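Local coordinates for chemotaxis signal transduction protein (Thermoanaerobacter tengcongensis, PDB 2QDL), which probably serves as a scaffold in bacterial chemotaxis, coupling chemoreceptors to the histidine kinase CheA, as other CheW proteins do, at residues K13-L19 and D98-I104; E22-L26 and K134-I139; V35-T41 and G52-L56; I64-F70 and F143-V147; S110-P115 and E126-K130. All coordinates share one frame; numbering follows the deposited sequence.

Contact 1 (K13-L19 and D98-I104)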
# COMPACT_ATOMS: atom_id res chain seq x y z
N LYS A 13 1.24 11.58 9.24
CA LYS A 13 1.18 10.28 9.93
C LYS A 13 1.26 9.17 8.88
O LYS A 13 0.45 9.13 7.94
CB LYS A 13 -0.08 10.12 10.77
CG LYS A 13 -0.39 11.28 11.70
CD LYS A 13 0.07 11.05 13.12
CE LYS A 13 -1.11 10.50 13.98
NZ LYS A 13 -0.81 10.49 15.46
N ILE A 14 2.27 8.32 9.01
CA ILE A 14 2.44 7.18 8.12
C ILE A 14 2.03 5.88 8.82
O ILE A 14 2.47 5.60 9.94
CB ILE A 14 3.91 7.03 7.60
CG1 ILE A 14 4.41 8.32 6.94
CG2 ILE A 14 4.01 5.90 6.64
CD1 ILE A 14 3.51 8.86 5.88
N VAL A 15 1.16 5.12 8.17
CA VAL A 15 0.84 3.74 8.57
C VAL A 15 1.93 2.85 7.99
O VAL A 15 2.16 2.84 6.76
CB VAL A 15 -0.54 3.31 8.01
CG1 VAL A 15 -0.92 1.92 8.46
CG2 VAL A 15 -1.60 4.32 8.44
N VAL A 16 2.61 2.16 8.90
CA VAL A 16 3.74 1.31 8.58
C VAL A 16 3.29 -0.14 8.64
O VAL A 16 2.65 -0.58 9.62
CB VAL A 16 4.97 1.58 9.51
CG1 VAL A 16 6.17 0.68 9.15
CG2 VAL A 16 5.41 3.03 9.44
N PHE A 17 3.59 -0.87 7.58
CA PHE A 17 3.24 -2.25 7.46
C PHE A 17 4.44 -3.00 6.92
O PHE A 17 5.36 -2.41 6.35
CB PHE A 17 2.00 -2.43 6.55
CG PHE A 17 2.06 -1.69 5.21
CD1 PHE A 17 2.54 -2.32 4.07
CD2 PHE A 17 1.64 -0.37 5.11
CE1 PHE A 17 2.57 -1.63 2.82
CE2 PHE A 17 1.66 0.32 3.89
CZ PHE A 17 2.12 -0.31 2.75
N SER A 18 4.46 -4.31 7.10
CA SER A 18 5.63 -5.02 6.64
C SER A 18 5.26 -5.94 5.49
O SER A 18 4.12 -6.36 5.37
CB SER A 18 6.31 -5.75 7.80
OG SER A 18 5.42 -6.66 8.40
N LEU A 19 6.23 -6.17 4.61
CA LEU A 19 6.15 -7.18 3.55
C LEU A 19 7.44 -8.00 3.66
O LEU A 19 8.51 -7.47 3.42
CB LEU A 19 6.04 -6.54 2.16
CG LEU A 19 4.79 -5.69 1.86
CD1 LEU A 19 4.94 -5.02 0.48
CD2 LEU A 19 3.53 -6.55 1.94
N ASP A 98 1.45 -7.90 5.46
CA ASP A 98 1.67 -8.88 6.52
C ASP A 98 1.20 -8.39 7.88
O ASP A 98 0.84 -9.18 8.72
CB ASP A 98 3.16 -9.31 6.62
CG ASP A 98 3.63 -10.05 5.39
OD1 ASP A 98 2.78 -10.62 4.68
OD2 ASP A 98 4.85 -10.08 5.15
N ALA A 99 1.25 -7.09 8.11
CA ALA A 99 0.81 -6.53 9.40
C ALA A 99 0.89 -5.03 9.33
O ALA A 99 1.73 -4.49 8.65
CB ALA A 99 1.72 -7.05 10.56
N VAL A 100 -0.03 -4.38 10.02
CA VAL A 100 0.05 -2.97 10.33
C VAL A 100 0.75 -2.88 11.69
O VAL A 100 0.17 -3.22 12.73
CB VAL A 100 -1.35 -2.31 10.33
CG1 VAL A 100 -1.29 -0.85 10.80
CG2 VAL A 100 -1.98 -2.41 8.93
N HIS A 101 2.02 -2.48 11.66
CA HIS A 101 2.84 -2.40 12.88
C HIS A 101 2.57 -1.12 13.70
O HIS A 101 2.22 -1.19 14.88
CB HIS A 101 4.32 -2.54 12.52
CG HIS A 101 4.66 -3.88 11.95
ND1 HIS A 101 4.66 -5.04 12.71
CD2 HIS A 101 4.99 -4.26 10.69
CE1 HIS A 101 5.00 -6.06 11.94
NE2 HIS A 101 5.17 -5.62 10.71
N GLU A 102 2.73 0.04 13.07
CA GLU A 102 2.62 1.30 13.78
C GLU A 102 2.09 2.42 12.91
O GLU A 102 1.89 2.24 11.70
CB GLU A 102 3.97 1.70 14.40
CG GLU A 102 5.09 2.00 13.45
CD GLU A 102 6.45 2.08 14.15
OE1 GLU A 102 6.53 2.48 15.33
OE2 GLU A 102 7.46 1.73 13.51
N VAL A 103 1.81 3.53 13.56
CA VAL A 103 1.41 4.77 12.95
C VAL A 103 2.39 5.82 13.48
O VAL A 103 2.38 6.16 14.66
CB VAL A 103 -0.06 5.19 13.30
CG1 VAL A 103 -0.40 6.52 12.65
CG2 VAL A 103 -1.05 4.12 12.85
N ILE A 104 3.25 6.31 12.59
CA ILE A 104 4.28 7.25 13.01
C ILE A 104 4.15 8.65 12.40
O ILE A 104 3.84 8.78 11.23
CB ILE A 104 5.71 6.69 12.82
CG1 ILE A 104 5.97 6.27 11.39
CG2 ILE A 104 5.96 5.52 13.79
CD1 ILE A 104 7.39 5.85 11.22
O HOH W 1 0.88 8.03 16.03
O HOH W 2 6.47 -9.23 7.29
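Ser18 OG is gripped from two directions across this antiparallel strand pair. His101 NE2 donates to it at a short 2.5 Å, with the hydroxyl only 9° out of the imidazole plane, and a water accepts from the same OG while donating to Asp98 OD2. The serine hydroxyl sits between its own backbone N and carbonyl carbon (chi1 58°), which turns it to the edge of the ring. Ala99 CB lies against one face of that ring, offset toward its rim, so the imidazole is met at its edge and on a face.

Two residues, His101 and Glu102, stand against the single Val16, which makes a classic beta bulge. Val16 N donates to Glu102 O at 2.9 Å, almost straight at 176°, whereas Val16 O takes His101 N through a more bent bond. Beyond the bulge the pairing is regular: Ile14 N reaches Ile104 O at 2.8 Å, and Ile104 N returns to Ile14 O at 2.9 Å. Apolar branches fill both faces: Val15 CG1 meets Val100 CG1 at 3.6 Å on one, and Val16 CG2 meets Ile104 CG1 at 3.8 Å on the other.

Strand 12-19 is thus flanked by 91-106 here and by 22-27 along its other edge. The Phe17 and Leu19 side chains reach Leu66 of helix 66-70, and Asp98 OD1 forms a salt bridge with Lys67 of that helix.

Contact 2 (E22-L26 and K134-I139)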
# COMPACT_ATOMS: atom_id res chain seq x y z
N GLU A 22 10.69 -6.39 5.15
CA GLU A 22 10.84 -4.98 4.77
C GLU A 22 9.65 -4.09 5.23
O GLU A 22 8.53 -4.59 5.39
CB GLU A 22 11.08 -4.84 3.26
CG GLU A 22 12.27 -5.64 2.72
CD GLU A 22 12.30 -5.68 1.19
OE1 GLU A 22 11.31 -5.25 0.54
OE2 GLU A 22 13.32 -6.15 0.63
N LEU A 23 9.93 -2.81 5.43
CA LEU A 23 8.92 -1.86 5.94
C LEU A 23 8.46 -0.94 4.83
O LEU A 23 9.28 -0.44 4.06
CB LEU A 23 9.47 -1.01 7.10
CG LEU A 23 9.82 -1.83 8.35
CD1 LEU A 23 10.43 -0.92 9.41
CD2 LEU A 23 8.63 -2.59 8.92
N TYR A 24 7.15 -0.76 4.75
CA TYR A 24 6.55 0.11 3.75
C TYR A 24 5.57 1.01 4.46
O TYR A 24 5.08 0.66 5.55
CB TYR A 24 5.87 -0.74 2.64
CG TYR A 24 6.92 -1.47 1.83
CD1 TYR A 24 7.43 -2.69 2.25
CD2 TYR A 24 7.45 -0.90 0.68
CE1 TYR A 24 8.42 -3.34 1.53
CE2 TYR A 24 8.44 -1.55 -0.06
CZ TYR A 24 8.92 -2.76 0.39
OH TYR A 24 9.90 -3.37 -0.32
N GLY A 25 5.27 2.16 3.86
CA GLY A 25 4.25 3.02 4.44
C GLY A 25 3.30 3.73 3.50
O GLY A 25 3.59 3.92 2.31
N LEU A 26 2.17 4.14 4.06
CA LEU A 26 1.22 5.01 3.38
C LEU A 26 0.78 6.10 4.35
O LEU A 26 0.68 5.86 5.56
CB LEU A 26 -0.02 4.23 2.92
CG LEU A 26 0.15 3.32 1.72
CD1 LEU A 26 -1.04 2.32 1.58
CD2 LEU A 26 0.35 4.16 0.43
N LYS A 134 15.62 2.47 10.40
CA LYS A 134 14.94 1.77 9.32
C LYS A 134 14.73 2.68 8.10
O LYS A 134 14.66 3.92 8.22
CB LYS A 134 13.55 1.29 9.80
CG LYS A 134 13.57 0.34 11.01
CD LYS A 134 13.84 -1.11 10.61
CE LYS A 134 13.51 -2.04 11.76
NZ LYS A 134 14.61 -2.07 12.76
N MET A 135 14.65 2.04 6.93
CA MET A 135 14.21 2.71 5.70
C MET A 135 12.74 2.38 5.50
O MET A 135 12.33 1.21 5.62
CB MET A 135 15.04 2.25 4.50
CG MET A 135 14.39 2.53 3.14
SD MET A 135 15.35 2.01 1.70
CE MET A 135 16.69 3.24 1.68
N ILE A 136 11.93 3.41 5.27
CA ILE A 136 10.55 3.17 4.93
C ILE A 136 10.23 3.78 3.58
O ILE A 136 10.21 4.99 3.43
CB ILE A 136 9.56 3.70 5.97
CG1 ILE A 136 10.02 3.34 7.38
CG2 ILE A 136 8.14 3.14 5.68
CD1 ILE A 136 9.09 3.85 8.45
N ILE A 137 9.95 2.92 2.61
CA ILE A 137 9.48 3.34 1.31
C ILE A 137 8.01 3.63 1.40
O ILE A 137 7.23 2.78 1.81
CB ILE A 137 9.74 2.27 0.22
CG1 ILE A 137 11.22 2.30 -0.16
CG2 ILE A 137 8.85 2.50 -1.01
CD1 ILE A 137 11.71 1.10 -0.81
N ILE A 138 7.66 4.86 1.03
CA ILE A 138 6.30 5.26 0.91
C ILE A 138 5.86 4.86 -0.49
O ILE A 138 6.44 5.31 -1.51
CB ILE A 138 6.11 6.79 1.18
CG1 ILE A 138 6.58 7.14 2.59
CG2 ILE A 138 4.65 7.17 0.99
CD1 ILE A 138 6.53 8.59 2.89
N ILE A 139 4.84 4.02 -0.54
CA ILE A 139 4.36 3.46 -1.80
C ILE A 139 3.52 4.47 -2.57
O ILE A 139 2.72 5.21 -1.99
CB ILE A 139 3.56 2.16 -1.54
CG1 ILE A 139 4.53 1.03 -1.12
CG2 ILE A 139 2.62 1.80 -2.78
CD1 ILE A 139 3.81 -0.18 -0.51
O HOH W 3 11.76 -0.11 2.92
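Lys134 opens the contact with its aliphatic chain, which crosses Leu23 so that CD lies 3.6 Å from Leu23 CD1. At Met135 two acceptors face each other, Met135 O and Leu23 O, and a water donates to both. In Ile136, chi1 of -45° sets CG1 beside the backbone N and leaves CG2 anti to it; this CG2 methyl packs 3.5 Å from Gly25 N. Gly25 presents no side chain there; a beta carbon would approach that methyl tightly. Ile137 O then accepts from Gly25 N at 2.9 Å, while Ile137 CB lies 3.9 Å from CD2 of Tyr24, the two side chains running side by side. Next, Ile138 rests CG2 against Gly25 O at 3.7 Å. That oxygen also takes Ile139 N at 3.1 Å. Ile139 finally crosses Tyr24, its CD1 3.8 Å from Tyr24 CB.

The Tyr24 hydroxyl donates to Glu22 OE1 of its own strand, which fixes the far end of the ring. The two bonds from one glycine to Ile137 and Ile139, with short axes 42° apart, mark a twisted parallel pair, consistent with the curled beta-barrel architecture of the CheW-like domain.

Contact 3 (V35-T41 and G52-L56)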
# COMPACT_ATOMS: atom_id res chain seq x y z
N VAL A 35 -9.07 -4.15 6.46
CA VAL A 35 -9.89 -5.36 6.69
C VAL A 35 -8.98 -6.57 6.85
O VAL A 35 -7.83 -6.54 6.45
CB VAL A 35 -10.96 -5.58 5.55
CG1 VAL A 35 -11.89 -4.35 5.40
CG2 VAL A 35 -10.32 -5.86 4.25
N LYS A 36 -9.48 -7.65 7.43
CA LYS A 36 -8.69 -8.91 7.45
C LYS A 36 -8.40 -9.58 6.07
O LYS A 36 -9.23 -9.52 5.13
CB LYS A 36 -9.30 -9.90 8.42
CG LYS A 36 -9.18 -9.37 9.84
CD LYS A 36 -9.80 -10.35 10.81
CE LYS A 36 -9.75 -9.85 12.23
NZ LYS A 36 -10.91 -10.46 12.94
N ASP A 37 -7.21 -10.20 5.97
CA ASP A 37 -6.75 -10.91 4.76
C ASP A 37 -7.45 -12.27 4.67
O ASP A 37 -6.82 -13.31 4.86
CB ASP A 37 -5.22 -11.08 4.78
CG ASP A 37 -4.67 -11.86 3.56
OD1 ASP A 37 -5.46 -12.27 2.70
OD2 ASP A 37 -3.43 -12.04 3.45
N VAL A 38 -8.75 -12.24 4.39
CA VAL A 38 -9.55 -13.46 4.26
C VAL A 38 -10.65 -13.33 3.18
O VAL A 38 -11.13 -12.22 2.85
CB VAL A 38 -10.16 -13.94 5.64
CG1 VAL A 38 -11.16 -15.06 5.43
CG2 VAL A 38 -9.07 -14.43 6.57
N SER A 39 -11.02 -14.50 2.64
CA SER A 39 -12.04 -14.61 1.58
C SER A 39 -11.75 -13.73 0.37
O SER A 39 -12.59 -12.95 -0.08
CB SER A 39 -13.44 -14.39 2.16
OG SER A 39 -13.99 -15.64 2.61
N ILE A 40 -10.53 -13.85 -0.12
CA ILE A 40 -10.19 -13.32 -1.43
C ILE A 40 -10.61 -14.40 -2.43
O ILE A 40 -10.25 -15.56 -2.29
CB ILE A 40 -8.68 -12.93 -1.57
CG1 ILE A 40 -8.31 -11.90 -0.49
CG2 ILE A 40 -8.40 -12.33 -2.95
CD1 ILE A 40 -6.87 -11.60 -0.44
N THR A 41 -11.44 -14.00 -3.39
CA THR A 41 -11.88 -14.92 -4.41
C THR A 41 -11.01 -14.68 -5.63
O THR A 41 -10.99 -13.58 -6.19
CB THR A 41 -13.38 -14.75 -4.76
OG1 THR A 41 -14.15 -14.80 -3.55
CG2 THR A 41 -13.85 -15.87 -5.70
N GLY A 52 -7.13 -11.41 -6.39
CA GLY A 52 -8.54 -11.64 -6.58
C GLY A 52 -9.40 -10.51 -6.12
O GLY A 52 -9.01 -9.35 -6.16
N ILE A 53 -10.60 -10.85 -5.68
CA ILE A 53 -11.51 -9.84 -5.25
C ILE A 53 -12.11 -10.15 -3.90
O ILE A 53 -12.18 -11.30 -3.49
CB ILE A 53 -12.61 -9.54 -6.33
CG1 ILE A 53 -11.99 -8.85 -7.55
CG2 ILE A 53 -13.63 -8.58 -5.80
CD1 ILE A 53 -12.91 -8.80 -8.74
N ILE A 54 -12.50 -9.10 -3.20
CA ILE A 54 -13.31 -9.22 -1.99
C ILE A 54 -14.66 -8.51 -2.18
O ILE A 54 -14.80 -7.56 -2.97
CB ILE A 54 -12.58 -8.69 -0.71
CG1 ILE A 54 -12.14 -7.22 -0.89
CG2 ILE A 54 -11.40 -9.62 -0.34
CD1 ILE A 54 -11.82 -6.52 0.42
N ASN A 55 -15.66 -9.01 -1.48
CA ASN A 55 -16.96 -8.40 -1.45
C ASN A 55 -17.06 -7.64 -0.15
O ASN A 55 -17.23 -8.24 0.91
CB ASN A 55 -18.06 -9.46 -1.53
CG ASN A 55 -19.43 -8.88 -1.29
OD1 ASN A 55 -19.60 -7.69 -1.26
ND2 ASN A 55 -20.42 -9.74 -1.12
N LEU A 56 -16.91 -6.32 -0.23
CA LEU A 56 -16.92 -5.53 1.00
C LEU A 56 -18.18 -4.68 1.03
O LEU A 56 -18.30 -3.76 0.26
CB LEU A 56 -15.66 -4.65 1.10
CG LEU A 56 -15.56 -3.79 2.35
CD1 LEU A 56 -15.55 -4.66 3.61
CD2 LEU A 56 -14.35 -2.87 2.32
O HOH W 4 -15.25 -11.52 -0.18
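Ile54 is the apolar centre, touching both ends of the facing segment with different branches. Its CG2 methyl crosses Ile40 with 3.8 Å to CG1, and its CD1 runs the other way to within 4.2 Å of Val35 CG2. This split follows from chi1 of 56°: CG1 lies between the backbone N and the carbonyl carbon, and CG2 takes the place beside the N. Val35 uses its other methyl as well, CG1 meeting Leu56 CD1 tip to tip at 4.1 Å. Ile83 of strand 82-88 touches Val35, Ile40 and Ile54 together, and so completes the apolar cluster.

Outward, Ile40 CG2 lies 3.7 Å from Gly52 CA. The same CA approaches Thr41 O at 3.1 Å as a CA-H...O contact. Gly52 adopts phi/psi of 150/-149°, where a beta carbon would collide with the preceding carbonyl and with Thr41 O.

The polar edge is one antiparallel bridge: Thr41 N donates to Ile53 O at 2.8 Å, and Ile53 N returns to Thr41 O at 2.8 Å. Further along, a water donates to Ser39 O and accepts from Asn55 N, linking the two backbones where no direct bond joins them.

With just two direct hydrogen bonds and one water bridge, the segment after strand 33-36 is joined to strand 50-56 by a single beta bridge; the remaining contact is mostly aliphatic, so the fit probably rests largely on apolar burial.

Contact 4 (I64-F70 and F143-V147)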
# COMPACT_ATOMS: atom_id res chain seq x y z
N ILE A 64 -4.60 -6.60 -4.64
CA ILE A 64 -3.28 -6.86 -5.17
C ILE A 64 -2.39 -7.43 -4.05
O ILE A 64 -2.45 -7.00 -2.89
CB ILE A 64 -2.65 -5.56 -5.79
CG1 ILE A 64 -1.22 -5.78 -6.26
CG2 ILE A 64 -2.59 -4.46 -4.78
CD1 ILE A 64 -0.81 -4.75 -7.31
N ASP A 65 -1.60 -8.43 -4.44
CA ASP A 65 -0.53 -8.94 -3.61
C ASP A 65 0.69 -8.12 -3.98
O ASP A 65 1.22 -8.26 -5.08
CB ASP A 65 -0.34 -10.46 -3.81
CG ASP A 65 0.80 -11.03 -2.92
OD1 ASP A 65 1.89 -10.41 -2.86
OD2 ASP A 65 0.63 -12.10 -2.32
N LEU A 66 1.10 -7.22 -3.07
CA LEU A 66 2.25 -6.31 -3.28
C LEU A 66 3.59 -7.03 -3.47
O LEU A 66 4.43 -6.57 -4.23
CB LEU A 66 2.38 -5.28 -2.14
CG LEU A 66 1.19 -4.33 -1.93
CD1 LEU A 66 1.46 -3.41 -0.73
CD2 LEU A 66 0.91 -3.49 -3.20
N LYS A 67 3.79 -8.14 -2.76
CA LYS A 67 5.03 -8.93 -2.92
C LYS A 67 5.17 -9.45 -4.34
O LYS A 67 6.27 -9.39 -4.90
CB LYS A 67 5.08 -10.09 -1.95
CG LYS A 67 5.17 -9.68 -0.47
CD LYS A 67 5.02 -10.91 0.39
CE LYS A 67 4.54 -10.54 1.77
NZ LYS A 67 4.14 -11.72 2.58
N LYS A 68 4.05 -9.90 -4.93
CA LYS A 68 4.03 -10.37 -6.31
C LYS A 68 4.17 -9.20 -7.29
O LYS A 68 4.85 -9.32 -8.33
CB LYS A 68 2.75 -11.14 -6.59
CG LYS A 68 2.56 -12.33 -5.71
CD LYS A 68 1.31 -13.14 -6.13
CE LYS A 68 1.07 -14.24 -5.15
NZ LYS A 68 -0.14 -14.98 -5.53
N ARG A 69 3.56 -8.08 -6.95
CA ARG A 69 3.71 -6.86 -7.75
C ARG A 69 5.15 -6.31 -7.73
O ARG A 69 5.68 -5.90 -8.78
CB ARG A 69 2.72 -5.79 -7.27
CG ARG A 69 2.64 -4.56 -8.13
CD ARG A 69 2.41 -4.97 -9.61
NE ARG A 69 1.77 -3.94 -10.42
CZ ARG A 69 1.97 -3.81 -11.73
NH1 ARG A 69 2.79 -4.63 -12.36
NH2 ARG A 69 1.35 -2.87 -12.42
N PHE A 70 5.79 -6.32 -6.55
CA PHE A 70 7.13 -5.77 -6.38
C PHE A 70 8.28 -6.79 -6.59
O PHE A 70 9.40 -6.40 -6.84
CB PHE A 70 7.28 -5.12 -4.99
CG PHE A 70 6.28 -4.04 -4.69
CD1 PHE A 70 5.63 -3.34 -5.71
CD2 PHE A 70 5.98 -3.70 -3.37
CE1 PHE A 70 4.74 -2.36 -5.42
CE2 PHE A 70 5.07 -2.71 -3.08
CZ PHE A 70 4.45 -2.02 -4.12
N PHE A 143 0.06 3.59 -10.15
CA PHE A 143 0.22 2.57 -11.18
C PHE A 143 0.19 1.11 -10.72
O PHE A 143 0.54 0.21 -11.50
CB PHE A 143 1.52 2.81 -11.95
CG PHE A 143 1.70 4.25 -12.41
CD1 PHE A 143 0.81 4.82 -13.33
CD2 PHE A 143 2.73 5.03 -11.88
CE1 PHE A 143 0.97 6.16 -13.74
CE2 PHE A 143 2.90 6.39 -12.28
CZ PHE A 143 2.02 6.94 -13.21
N LEU A 144 -0.23 0.86 -9.48
CA LEU A 144 -0.22 -0.50 -8.94
C LEU A 144 -0.95 -1.51 -9.83
O LEU A 144 -0.50 -2.65 -9.96
CB LEU A 144 -0.72 -0.55 -7.49
CG LEU A 144 0.22 0.05 -6.43
CD1 LEU A 144 -0.50 0.08 -5.04
CD2 LEU A 144 1.55 -0.73 -6.38
N PHE A 145 -2.03 -1.07 -10.48
CA PHE A 145 -2.87 -1.93 -11.30
C PHE A 145 -2.61 -1.82 -12.80
O PHE A 145 -3.23 -2.52 -13.59
CB PHE A 145 -4.37 -1.63 -11.02
CG PHE A 145 -4.85 -2.17 -9.72
CD1 PHE A 145 -5.41 -3.44 -9.64
CD2 PHE A 145 -4.70 -1.42 -8.54
CE1 PHE A 145 -5.83 -3.96 -8.43
CE2 PHE A 145 -5.10 -1.93 -7.32
CZ PHE A 145 -5.68 -3.19 -7.26
N GLU A 146 -1.70 -0.93 -13.20
CA GLU A 146 -1.47 -0.67 -14.61
C GLU A 146 -0.54 -1.71 -15.24
O GLU A 146 0.66 -1.73 -14.96
CB GLU A 146 -0.98 0.76 -14.87
CG GLU A 146 -1.55 1.32 -16.20
CD GLU A 146 -0.95 2.65 -16.61
OE1 GLU A 146 -1.05 3.62 -15.83
OE2 GLU A 146 -0.40 2.73 -17.73
N VAL A 147 -1.13 -2.56 -16.07
CA VAL A 147 -0.46 -3.63 -16.80
C VAL A 147 -0.28 -3.19 -18.25
O VAL A 147 -1.26 -3.02 -18.99
CB VAL A 147 -1.32 -4.93 -16.79
CG1 VAL A 147 -0.63 -6.04 -17.55
CG2 VAL A 147 -1.63 -5.37 -15.37
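Arg69 reaches the turn from Phe143 to Glu146 because its CG stands opposite the backbone N (chi1 -172°) and the chain then bends at chi2 (52°), bringing the guanidinium edge against backbone carbonyls. NE donates to Leu144 O at 2.7 Å. NH2 donates to Glu146 O at 2.9 Å; that oxygen lies 5° from the guanidinium plane, though the donor stands well above the carbonyl plane. Weak, longer bonds from NH2 go to Leu144 O and Phe143 O. The latter oxygen also accepts Glu146 N at 3.0 Å, closing a type I turn whose Leu144 and Glu146 carbonyls meet the guanidinium edge. A leucine in place of Arg69 would probably leave the Leu144 and Glu146 carbonyls without these donors and set the turn freer to shift from the helix.

Apolar groups add to the contact: Leu144 CD2 meets the edge of the Phe70 ring at CE1, 3.7 Å away, and Phe145 CZ crosses to Ile64 CB at 4.1 Å. Ile64 CD1 also approaches Leu144 O, at 3.4 Å.

Helix 66-70, capped where Asp65 OD1 accepts Lys68 N, follows directly on strand 59-65. Leu95 of strand 91-106 touches Ile64, Leu66 and Leu144 alike, while Phe49 makes a cation-pi contact with Arg69.

Contact 5 (S110-P115 and E126-K130)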
# COMPACT_ATOMS: atom_id res chain seq x y z
N SER A 110 11.62 15.34 5.53
CA SER A 110 12.63 14.32 5.71
C SER A 110 12.44 13.21 4.64
O SER A 110 13.28 12.31 4.52
CB SER A 110 12.48 13.72 7.11
OG SER A 110 11.40 12.77 7.11
N ILE A 111 11.35 13.26 3.88
CA ILE A 111 11.09 12.27 2.83
C ILE A 111 11.94 12.58 1.59
O ILE A 111 11.82 13.65 0.99
CB ILE A 111 9.57 12.12 2.50
CG1 ILE A 111 8.79 11.71 3.75
CG2 ILE A 111 9.33 11.07 1.42
CD1 ILE A 111 7.29 11.86 3.60
N GLU A 112 12.83 11.65 1.23
CA GLU A 112 13.74 11.81 0.11
C GLU A 112 13.21 11.14 -1.15
O GLU A 112 12.57 10.09 -1.06
CB GLU A 112 15.11 11.21 0.43
CG GLU A 112 15.78 11.83 1.64
CD GLU A 112 17.10 11.18 2.00
OE1 GLU A 112 17.49 10.17 1.34
OE2 GLU A 112 17.75 11.69 2.95
N PRO A 113 13.50 11.74 -2.33
CA PRO A 113 13.11 11.12 -3.60
C PRO A 113 13.89 9.82 -3.71
O PRO A 113 15.01 9.76 -3.20
CB PRO A 113 13.58 12.14 -4.64
CG PRO A 113 14.74 12.88 -3.95
CD PRO A 113 14.25 13.00 -2.53
N PRO A 114 13.33 8.78 -4.36
CA PRO A 114 14.14 7.56 -4.44
C PRO A 114 15.32 7.74 -5.40
O PRO A 114 15.22 8.51 -6.35
CB PRO A 114 13.15 6.54 -5.01
CG PRO A 114 12.20 7.37 -5.83
CD PRO A 114 12.04 8.64 -5.06
N PRO A 115 16.42 7.00 -5.18
CA PRO A 115 17.42 6.98 -6.26
C PRO A 115 16.80 6.27 -7.49
O PRO A 115 15.73 5.67 -7.35
CB PRO A 115 18.57 6.15 -5.68
CG PRO A 115 17.95 5.34 -4.57
CD PRO A 115 16.79 6.14 -4.04
N GLU A 126 6.80 6.58 -3.85
CA GLU A 126 6.54 8.03 -3.74
C GLU A 126 7.78 8.74 -3.18
O GLU A 126 8.22 9.79 -3.68
CB GLU A 126 5.32 8.31 -2.86
CG GLU A 126 5.14 9.81 -2.51
CD GLU A 126 3.89 10.06 -1.70
OE1 GLU A 126 2.80 9.61 -2.13
OE2 GLU A 126 4.01 10.68 -0.62
N GLY A 127 8.35 8.18 -2.11
CA GLY A 127 9.50 8.78 -1.48
C GLY A 127 10.03 7.81 -0.46
O GLY A 127 9.45 6.75 -0.23
N ILE A 128 11.16 8.17 0.13
CA ILE A 128 11.79 7.32 1.13
C ILE A 128 11.92 8.10 2.43
O ILE A 128 12.54 9.15 2.48
CB ILE A 128 13.19 6.80 0.66
CG1 ILE A 128 13.16 6.37 -0.82
CG2 ILE A 128 13.74 5.78 1.69
CD1 ILE A 128 13.79 5.05 -1.16
N ALA A 129 11.31 7.55 3.47
CA ALA A 129 11.36 8.08 4.81
C ALA A 129 12.29 7.21 5.64
O ALA A 129 12.63 6.08 5.28
CB ALA A 129 9.95 8.09 5.41
N LYS A 130 12.75 7.73 6.77
CA LYS A 130 13.71 6.96 7.57
C LYS A 130 13.36 6.97 9.07
O LYS A 130 13.38 8.02 9.73
CB LYS A 130 15.15 7.41 7.29
CG LYS A 130 15.56 7.36 5.78
CD LYS A 130 17.07 7.23 5.60
CE LYS A 130 17.82 8.16 6.59
NZ LYS A 130 19.27 7.83 6.79
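Backbone bonding between Glu112 and Ile128 forms one isolated antiparallel bridge. Glu112 N donates to Ile128 O at 2.8 Å with an angle of 165°, and Ile128 N returns to Glu112 O at 2.7 Å. A CA-H...O contact from Ile111 CA to Ile128 O, 3.5 Å, supplements the pair.

The apolar contacts fall in two patches. In one, Ile128 directs its CG1 branch along the prolines: chi1 of -42° sets CG1 beside the backbone N, from where it lies 3.9 Å from Pro114 CA, and CD1 is 4.3 Å from Pro115 CD. An alanine here would probably open a gap beside Pro114 and Pro115, leaving the proline run held less closely to the strand. In the other patch, Ile111 sets CG2 3.7 Å from Gly127 CA, where a beta carbon would clash, and CG1 4.1 Å from Ala129 CB.

Glu112 OE2 and Lys130 NZ, opposite charges, stand 5.7 Å apart and are not in contact.

The strand bends sharply at Glu126, and Glu126 and Gly127 form a classic bulge opposite Ile138 of strand 134-139. Ile111 also packs on Ile138 and on Ile106 of strand 91-106.

In the fold
Contact 2 is the most buried of the five, a parallel pair dominated by aliphatic side chains. It shares the large mixed sheet with contact 1, whose strand 12-19 is bonded directly to 22-27, and with contact 5, whose strand 125-131 pairs with 134-139. Contacts 3 and 5, each centred about 15 Å from the chain centre, hold partly exposed chain next to strands by single antiparallel bridges; their centres are about 31 Å apart. Contact 4 differs in chemistry, an arginine serving turn carbonyls instead of strand pairing. It meets contact 1 where helix 66-70 packs against strand 12-19 and contact 2 through Ile139, whose CD1 packs on Phe70 and Leu66.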